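Local structure of aspartate--tRNA(Asp/Asn) ligase (Sulfolobus tokodaii, 1WYD) at residues B[19-24]-B[46-51]; B[134-139]-B[406-411]; B[241-246]-B[316-321]. The protein activates aspartate with ATP and transfers it to tRNA(Asp) and also to tRNA(Asn), acting as a non-discriminating class II synthetase. One frame throughout, in Å; residues are numbered along the deposited sequence.

Contact 1: residues B[19-24]-B[46-51]; sequences VIWAGW and GQVVVD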
# COMPACT_ATOMS: atom_id res chain seq x y z
N VAL B 19 31.48 -15.60 15.71
CA VAL B 19 30.32 -14.99 15.08
C VAL B 19 30.73 -14.43 13.73
O VAL B 19 31.91 -14.09 13.51
CB VAL B 19 29.72 -13.90 16.01
CG1 VAL B 19 28.86 -12.92 15.24
CG2 VAL B 19 28.90 -14.54 17.13
N ILE B 20 29.78 -14.37 12.79
CA ILE B 20 30.02 -13.67 11.54
C ILE B 20 29.07 -12.49 11.42
O ILE B 20 27.85 -12.67 11.37
CB ILE B 20 29.90 -14.60 10.34
CG1 ILE B 20 30.65 -15.91 10.61
CG2 ILE B 20 30.38 -13.87 9.06
CD1 ILE B 20 30.94 -16.75 9.37
N TRP B 21 29.65 -11.29 11.40
CA TRP B 21 28.91 -10.07 11.13
C TRP B 21 29.06 -9.69 9.67
O TRP B 21 30.10 -10.01 9.05
CB TRP B 21 29.42 -8.93 11.98
CG TRP B 21 28.88 -8.94 13.36
CD1 TRP B 21 27.92 -9.75 13.85
CD2 TRP B 21 29.28 -8.09 14.44
NE1 TRP B 21 27.67 -9.46 15.16
CE2 TRP B 21 28.51 -8.45 15.56
CE3 TRP B 21 30.22 -7.05 14.58
CZ2 TRP B 21 28.64 -7.83 16.80
CZ3 TRP B 21 30.35 -6.43 15.80
CH2 TRP B 21 29.56 -6.82 16.90
N ALA B 22 28.03 -9.03 9.12
CA ALA B 22 28.18 -8.36 7.81
C ALA B 22 27.60 -6.95 7.85
O ALA B 22 26.65 -6.67 8.60
CB ALA B 22 27.56 -9.17 6.67
N GLY B 23 28.18 -6.06 7.06
CA GLY B 23 27.65 -4.72 7.01
C GLY B 23 28.60 -3.67 6.49
O GLY B 23 29.51 -3.97 5.74
N TRP B 24 28.35 -2.44 6.93
CA TRP B 24 29.03 -1.25 6.45
C TRP B 24 30.06 -0.74 7.45
O TRP B 24 29.82 -0.67 8.66
CB TRP B 24 28.00 -0.15 6.16
CG TRP B 24 27.19 -0.37 4.92
CD1 TRP B 24 27.52 0.01 3.63
CD2 TRP B 24 25.94 -1.05 4.82
NE1 TRP B 24 26.54 -0.38 2.75
CE2 TRP B 24 25.56 -1.05 3.44
CE3 TRP B 24 25.08 -1.65 5.75
CZ2 TRP B 24 24.36 -1.59 2.99
CZ3 TRP B 24 23.88 -2.22 5.29
CH2 TRP B 24 23.53 -2.17 3.93
N GLY B 46 27.93 -2.05 15.83
CA GLY B 46 28.84 -2.80 16.66
C GLY B 46 30.26 -2.26 16.61
O GLY B 46 30.56 -1.34 15.87
N GLN B 47 31.14 -2.86 17.41
CA GLN B 47 32.55 -2.48 17.48
C GLN B 47 33.36 -3.71 17.16
O GLN B 47 33.18 -4.74 17.80
CB GLN B 47 32.91 -1.98 18.90
CG GLN B 47 34.36 -1.56 19.13
CD GLN B 47 34.56 -0.86 20.48
OE1 GLN B 47 35.05 -1.46 21.45
NE2 GLN B 47 34.17 0.42 20.54
N VAL B 48 34.23 -3.62 16.17
CA VAL B 48 35.14 -4.72 15.92
C VAL B 48 36.57 -4.25 16.14
O VAL B 48 36.90 -3.10 15.89
CB VAL B 48 34.87 -5.51 14.55
CG1 VAL B 48 33.64 -5.02 13.82
CG2 VAL B 48 36.10 -5.62 13.61
N VAL B 49 37.40 -5.16 16.64
CA VAL B 49 38.81 -4.91 16.87
C VAL B 49 39.67 -5.83 15.97
O VAL B 49 39.34 -6.99 15.74
CB VAL B 49 39.18 -5.05 18.39
CG1 VAL B 49 40.52 -4.38 18.72
CG2 VAL B 49 38.09 -4.45 19.27
N VAL B 50 40.73 -5.27 15.42
CA VAL B 50 41.72 -6.01 14.65
C VAL B 50 43.05 -5.66 15.28
O VAL B 50 43.55 -4.54 15.09
CB VAL B 50 41.77 -5.59 13.15
CG1 VAL B 50 42.29 -6.72 12.29
CG2 VAL B 50 40.41 -5.13 12.65
N ASP B 51 43.62 -6.58 16.06
CA ASP B 51 44.94 -6.33 16.64
C ASP B 51 46.03 -6.61 15.61
O ASP B 51 45.76 -7.19 14.55
CB ASP B 51 45.17 -7.04 17.99
CG ASP B 51 44.81 -8.51 17.98
OD1 ASP B 51 45.20 -9.22 17.02
OD2 ASP B 51 44.17 -9.06 18.93
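The strands carrying W21 and G46 to V48 face each other across the interior of a small barrel, their axes 10.3 Å apart at closest and inclined at 112°, with the CA atoms of W21 and G46 9.1 Å from each other. This is the OB-fold of the N-terminal domain, the fold that reads the tRNA anticodon in aspartyl-tRNA synthetases. The two strands are not neighbours in the sheet: both pair with strand 34-41, and the curl of the barrel brings them face to face, leaving side chains to fill the distance. W21 does most of this. With CG anti to the carbonyl carbon (chi1 -81°), its indole reaches across, benzo edge first. A large flat aromatic suits the place because its long, rigid ring system spans much of the distance between the strands. V48 points its side chain at the ring and G46 presents its CA there, while the side chain of Q47 is directed the other way, as alternation along a strand requires. G46, lacking a side chain, leaves room for the benzo ring beside its backbone, CH2 lying 4.1 Å from its CA. Q47 takes part through its main chain: its carbonyl O lies near the plane of the indole, 3.9 Å from W21 CZ3. V48 adds a methyl at the same edge, and valine is compact enough to lie alongside the indole, the two side chains running past each other in opposite senses. Beyond this contact W21 also packs on L39, V71, I85 and L87, so strands 34-41, 68-77 and 85-89 all lend it apolar cover. On strand 18-31, W24 NE1 is hydrogen-bonded to G390 O of the second subunit. Within the barrel, the apolar side-chain contact is W21 CE3 against V48 CG1, at 4.0 Å.

Contact 2: residues B[134-139]-B[406-411]; sequences IKIQSL and VMLTGI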
# COMPACT_ATOMS: atom_id res chain seq x y z
N ILE B 134 12.58 5.84 8.72
CA ILE B 134 12.15 4.86 7.75
C ILE B 134 11.48 3.71 8.52
O ILE B 134 10.43 3.19 8.14
CB ILE B 134 13.40 4.38 6.96
CG1 ILE B 134 13.91 5.52 6.08
CG2 ILE B 134 13.09 3.09 6.22
CD1 ILE B 134 15.17 5.18 5.24
N LYS B 135 12.09 3.35 9.63
CA LYS B 135 11.55 2.31 10.51
C LYS B 135 10.20 2.65 11.14
O LYS B 135 9.31 1.81 11.17
CB LYS B 135 12.58 1.90 11.56
CG LYS B 135 13.64 1.00 10.96
CD LYS B 135 14.69 0.49 11.96
CE LYS B 135 15.76 1.51 12.22
NZ LYS B 135 16.93 0.90 12.97
N ILE B 136 10.03 3.89 11.58
CA ILE B 136 8.81 4.31 12.27
C ILE B 136 7.62 4.36 11.33
O ILE B 136 6.49 4.01 11.72
CB ILE B 136 9.01 5.69 12.96
CG1 ILE B 136 9.80 5.51 14.26
CG2 ILE B 136 7.69 6.43 13.24
CD1 ILE B 136 10.22 6.84 14.90
N GLN B 137 7.87 4.84 10.10
CA GLN B 137 6.85 4.87 9.08
C GLN B 137 6.28 3.48 8.86
O GLN B 137 5.08 3.33 8.71
CB GLN B 137 7.43 5.42 7.75
CG GLN B 137 6.34 5.78 6.75
CD GLN B 137 6.84 6.45 5.45
OE1 GLN B 137 7.27 5.78 4.52
NE2 GLN B 137 6.72 7.76 5.39
N SER B 138 7.13 2.45 8.86
CA SER B 138 6.70 1.11 8.52
C SER B 138 5.83 0.53 9.62
O SER B 138 4.81 -0.16 9.37
CB SER B 138 7.92 0.20 8.30
OG SER B 138 7.51 -1.15 8.05
N LEU B 139 6.21 0.86 10.85
CA LEU B 139 5.49 0.47 12.05
C LEU B 139 4.22 1.26 12.09
O LEU B 139 3.22 0.80 12.63
CB LEU B 139 6.35 0.85 13.26
CG LEU B 139 7.01 -0.12 14.23
CD1 LEU B 139 7.31 -1.54 13.68
CD2 LEU B 139 8.26 0.56 14.91
N VAL B 406 5.33 13.75 11.19
CA VAL B 406 5.75 14.88 12.02
C VAL B 406 5.33 14.66 13.47
O VAL B 406 6.11 14.88 14.41
CB VAL B 406 5.12 16.19 11.56
CG1 VAL B 406 5.44 17.32 12.53
CG2 VAL B 406 5.59 16.54 10.14
N MET B 407 4.09 14.21 13.66
CA MET B 407 3.57 13.88 14.97
C MET B 407 4.32 12.66 15.58
O MET B 407 4.40 12.51 16.80
CB MET B 407 2.04 13.66 14.86
CG MET B 407 1.38 13.12 16.10
SD MET B 407 -0.32 12.58 15.78
CE MET B 407 -0.94 12.92 17.43
N LEU B 408 4.87 11.81 14.74
CA LEU B 408 5.56 10.62 15.27
C LEU B 408 7.07 10.71 15.37
O LEU B 408 7.70 9.76 15.86
CB LEU B 408 5.17 9.36 14.49
CG LEU B 408 3.69 9.03 14.34
CD1 LEU B 408 3.62 7.89 13.37
CD2 LEU B 408 3.11 8.59 15.72
N THR B 409 7.68 11.82 14.95
CA THR B 409 9.15 11.89 14.95
C THR B 409 9.68 13.22 15.45
O THR B 409 10.81 13.30 15.91
CB THR B 409 9.67 11.68 13.52
OG1 THR B 409 9.04 12.65 12.66
CG2 THR B 409 9.23 10.34 12.99
N GLY B 410 8.88 14.27 15.32
CA GLY B 410 9.35 15.60 15.60
C GLY B 410 9.95 16.33 14.40
O GLY B 410 10.14 17.57 14.47
N ILE B 411 10.24 15.60 13.32
CA ILE B 411 10.82 16.27 12.13
C ILE B 411 9.85 17.27 11.54
O ILE B 411 8.71 16.94 11.20
CB ILE B 411 11.34 15.28 11.06
CG1 ILE B 411 12.55 14.53 11.59
CG2 ILE B 411 11.73 16.02 9.76
CD1 ILE B 411 12.57 13.14 11.13
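I136 has its CG2 anti to the backbone N and its CG1 beside that N (chi1 -78°), and its chi2 of 172° extends the chain to CD1; the fork thus offers one methyl to L408 and the other to T409. CG2 meets L408 CB at 4.1 Å, while CD1 comes to 4.1 Å from T409 CG2 and lies near the L408 carbonyl O. Isoleucine suits the place because its two arms, CG2 and CD1, reach two successive residues. T409 is equally two-sided. Its methyl faces I136, whereas its hydroxyl is turned back on its own chain, hydrogen-bonded to M405 O and accepting from I411 N (OG1 to N 3.3 Å, 157°) in an ST turn. The donor and acceptor sides of this buried hydroxyl both have partners, and at G410, with its positive phi, the chain leaves helical conformation. The arrangement joins the long motif 1 helix 128-150 to the motif 3 helix 401-409 of the class II catalytic domain. Helix 235-256 packs on both, I249 and V250 against L408 and I253 against I136, while helix 258-264 adds L264; I154 of the second subunit packs on I134, K135 and S138 of helix 128-150.

Contact 3: residues B[241-246]-B[316-321]; sequences LLEKIL and LYFIVD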
# COMPACT_ATOMS: atom_id res chain seq x y z
N LEU B 241 -13.24 6.15 15.16
CA LEU B 241 -12.39 5.11 14.58
C LEU B 241 -10.95 5.62 14.53
O LEU B 241 -10.01 4.92 14.94
CB LEU B 241 -12.89 4.78 13.17
CG LEU B 241 -12.65 3.43 12.49
CD1 LEU B 241 -12.39 3.71 11.03
CD2 LEU B 241 -11.53 2.61 13.08
N LEU B 242 -10.78 6.86 14.06
CA LEU B 242 -9.46 7.41 13.83
C LEU B 242 -8.74 7.56 15.17
O LEU B 242 -7.59 7.19 15.29
CB LEU B 242 -9.54 8.72 13.02
CG LEU B 242 -8.51 9.81 13.18
CD1 LEU B 242 -7.30 9.53 12.30
CD2 LEU B 242 -9.13 11.09 12.81
N GLU B 243 -9.45 8.08 16.17
CA GLU B 243 -8.96 8.14 17.55
C GLU B 243 -8.31 6.80 17.93
O GLU B 243 -7.16 6.76 18.38
CB GLU B 243 -10.12 8.48 18.52
CG GLU B 243 -10.52 9.96 18.59
CD GLU B 243 -11.66 10.27 19.58
OE1 GLU B 243 -12.47 9.37 19.94
OE2 GLU B 243 -11.76 11.45 20.02
N LYS B 244 -9.03 5.72 17.73
CA LYS B 244 -8.50 4.41 18.09
C LYS B 244 -7.28 4.00 17.27
O LYS B 244 -6.35 3.38 17.79
CB LYS B 244 -9.60 3.35 18.01
CG LYS B 244 -10.66 3.49 19.12
CD LYS B 244 -12.07 2.96 18.71
CE LYS B 244 -12.24 1.46 18.95
NZ LYS B 244 -13.70 1.04 18.90
N ILE B 245 -7.32 4.32 15.97
CA ILE B 245 -6.20 4.14 15.04
C ILE B 245 -4.95 4.88 15.54
O ILE B 245 -3.90 4.28 15.74
CB ILE B 245 -6.62 4.66 13.62
CG1 ILE B 245 -7.67 3.73 12.98
CG2 ILE B 245 -5.38 4.86 12.69
CD1 ILE B 245 -8.04 4.15 11.59
N LEU B 246 -5.09 6.18 15.77
CA LEU B 246 -3.97 7.03 16.18
C LEU B 246 -3.39 6.58 17.49
O LEU B 246 -2.18 6.62 17.69
CB LEU B 246 -4.44 8.46 16.34
CG LEU B 246 -4.78 9.28 15.11
CD1 LEU B 246 -5.06 10.69 15.56
CD2 LEU B 246 -3.59 9.27 14.18
N LEU B 316 -3.35 18.36 20.09
CA LEU B 316 -4.08 17.44 19.25
C LEU B 316 -5.57 17.65 19.42
O LEU B 316 -6.15 17.30 20.45
CB LEU B 316 -3.65 16.01 19.60
CG LEU B 316 -3.94 14.90 18.62
CD1 LEU B 316 -3.07 15.02 17.37
CD2 LEU B 316 -3.75 13.56 19.32
N TYR B 317 -6.17 18.28 18.41
CA TYR B 317 -7.56 18.62 18.44
C TYR B 317 -8.20 18.51 17.04
O TYR B 317 -7.52 18.69 16.01
CB TYR B 317 -7.70 20.03 19.02
CG TYR B 317 -6.93 21.09 18.28
CD1 TYR B 317 -7.57 21.96 17.42
CD2 TYR B 317 -5.56 21.22 18.43
CE1 TYR B 317 -6.88 22.93 16.70
CE2 TYR B 317 -4.85 22.19 17.74
CZ TYR B 317 -5.52 23.05 16.86
OH TYR B 317 -4.81 24.03 16.15
N PHE B 318 -9.49 18.20 17.00
CA PHE B 318 -10.27 18.27 15.77
C PHE B 318 -10.88 19.67 15.61
O PHE B 318 -11.38 20.24 16.57
CB PHE B 318 -11.48 17.32 15.86
CG PHE B 318 -11.14 15.85 15.79
CD1 PHE B 318 -11.31 15.05 16.91
CD2 PHE B 318 -10.78 15.25 14.58
CE1 PHE B 318 -11.05 13.68 16.84
CE2 PHE B 318 -10.52 13.87 14.50
CZ PHE B 318 -10.66 13.10 15.63
N ILE B 319 -10.86 20.21 14.39
CA ILE B 319 -11.77 21.30 14.05
C ILE B 319 -12.95 20.77 13.22
O ILE B 319 -12.83 20.54 12.00
CB ILE B 319 -11.09 22.45 13.34
CG1 ILE B 319 -9.92 22.99 14.14
CG2 ILE B 319 -12.11 23.56 13.13
CD1 ILE B 319 -9.29 24.22 13.47
N VAL B 320 -14.10 20.66 13.90
CA VAL B 320 -15.34 20.09 13.36
C VAL B 320 -16.35 21.13 12.86
O VAL B 320 -16.25 22.33 13.13
CB VAL B 320 -16.01 19.15 14.41
CG1 VAL B 320 -15.04 18.11 14.90
CG2 VAL B 320 -16.56 19.94 15.55
N ASP B 321 -17.36 20.65 12.14
CA ASP B 321 -18.46 21.48 11.70
C ASP B 321 -18.04 22.75 10.91
O ASP B 321 -18.50 23.86 11.22
CB ASP B 321 -19.40 21.81 12.90
CG ASP B 321 -19.99 20.55 13.57
OD1 ASP B 321 -20.57 20.64 14.68
OD2 ASP B 321 -19.94 19.41 13.07
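L242 and E243, successive residues of helix 235-256, meet the rim of F318 on strand 316-320, part of the mostly antiparallel sheet that forms the class II catalytic core. L242 comes first: its CG stands anti to the backbone N (chi1 151°), and CD2 lies in the plane of the phenyl ring at its edge, 3.8 Å from F318 CZ. Leucine suits the place because its apolar branched end can lay a methyl against the ring's C-H rim, and it also touches F344. At E243 the bond to CB does not point at the strand, but the extended chain brings the end nearer, with CG 4.1 Å from F318 CE1. Its OE2 also reaches the ring edge in plane, 3.9 Å from F318 CE1, the carboxylate being turned 44° against the ring. A buried acid needs a polar partner, and the backbone N of I275 supplies it by hydrogen bonding to OE2; the ring's C-H rim probably makes a mildly congenial neighbour. One turn on, L246 faces the strand more distantly and packs on L346. F318 suits its position by offering different parts of its rim, CE2 and CZ to L242 and CE1 to E243, and its ring stands at about 85° to that of F344. The tightest point is L242 CD2 against F318 CE2, at 3.5 Å.

In the fold
Contact 1 lies in the anticodon-binding domain and the other two in the catalytic domain, its centre 29 Å from that of contact 2 and 47 Å from that of contact 3. The centres of contacts 2 and 3 are 19 Å apart, and contact 3 is nested within the chain loop that contact 2 closes. Helix 235-256 links them, lending residues to contact 3 and further on packing against contact 2. Both lie near residues predicted for the active site: L408 is about 6 Å, side chain to side chain, from the ATP-site residue L401, and F318 about 9 Å, measured likewise, from E352, a predicted magnesium ligand. Contacts 1 and 2 each touch the second subunit, whereas contact 3 does not.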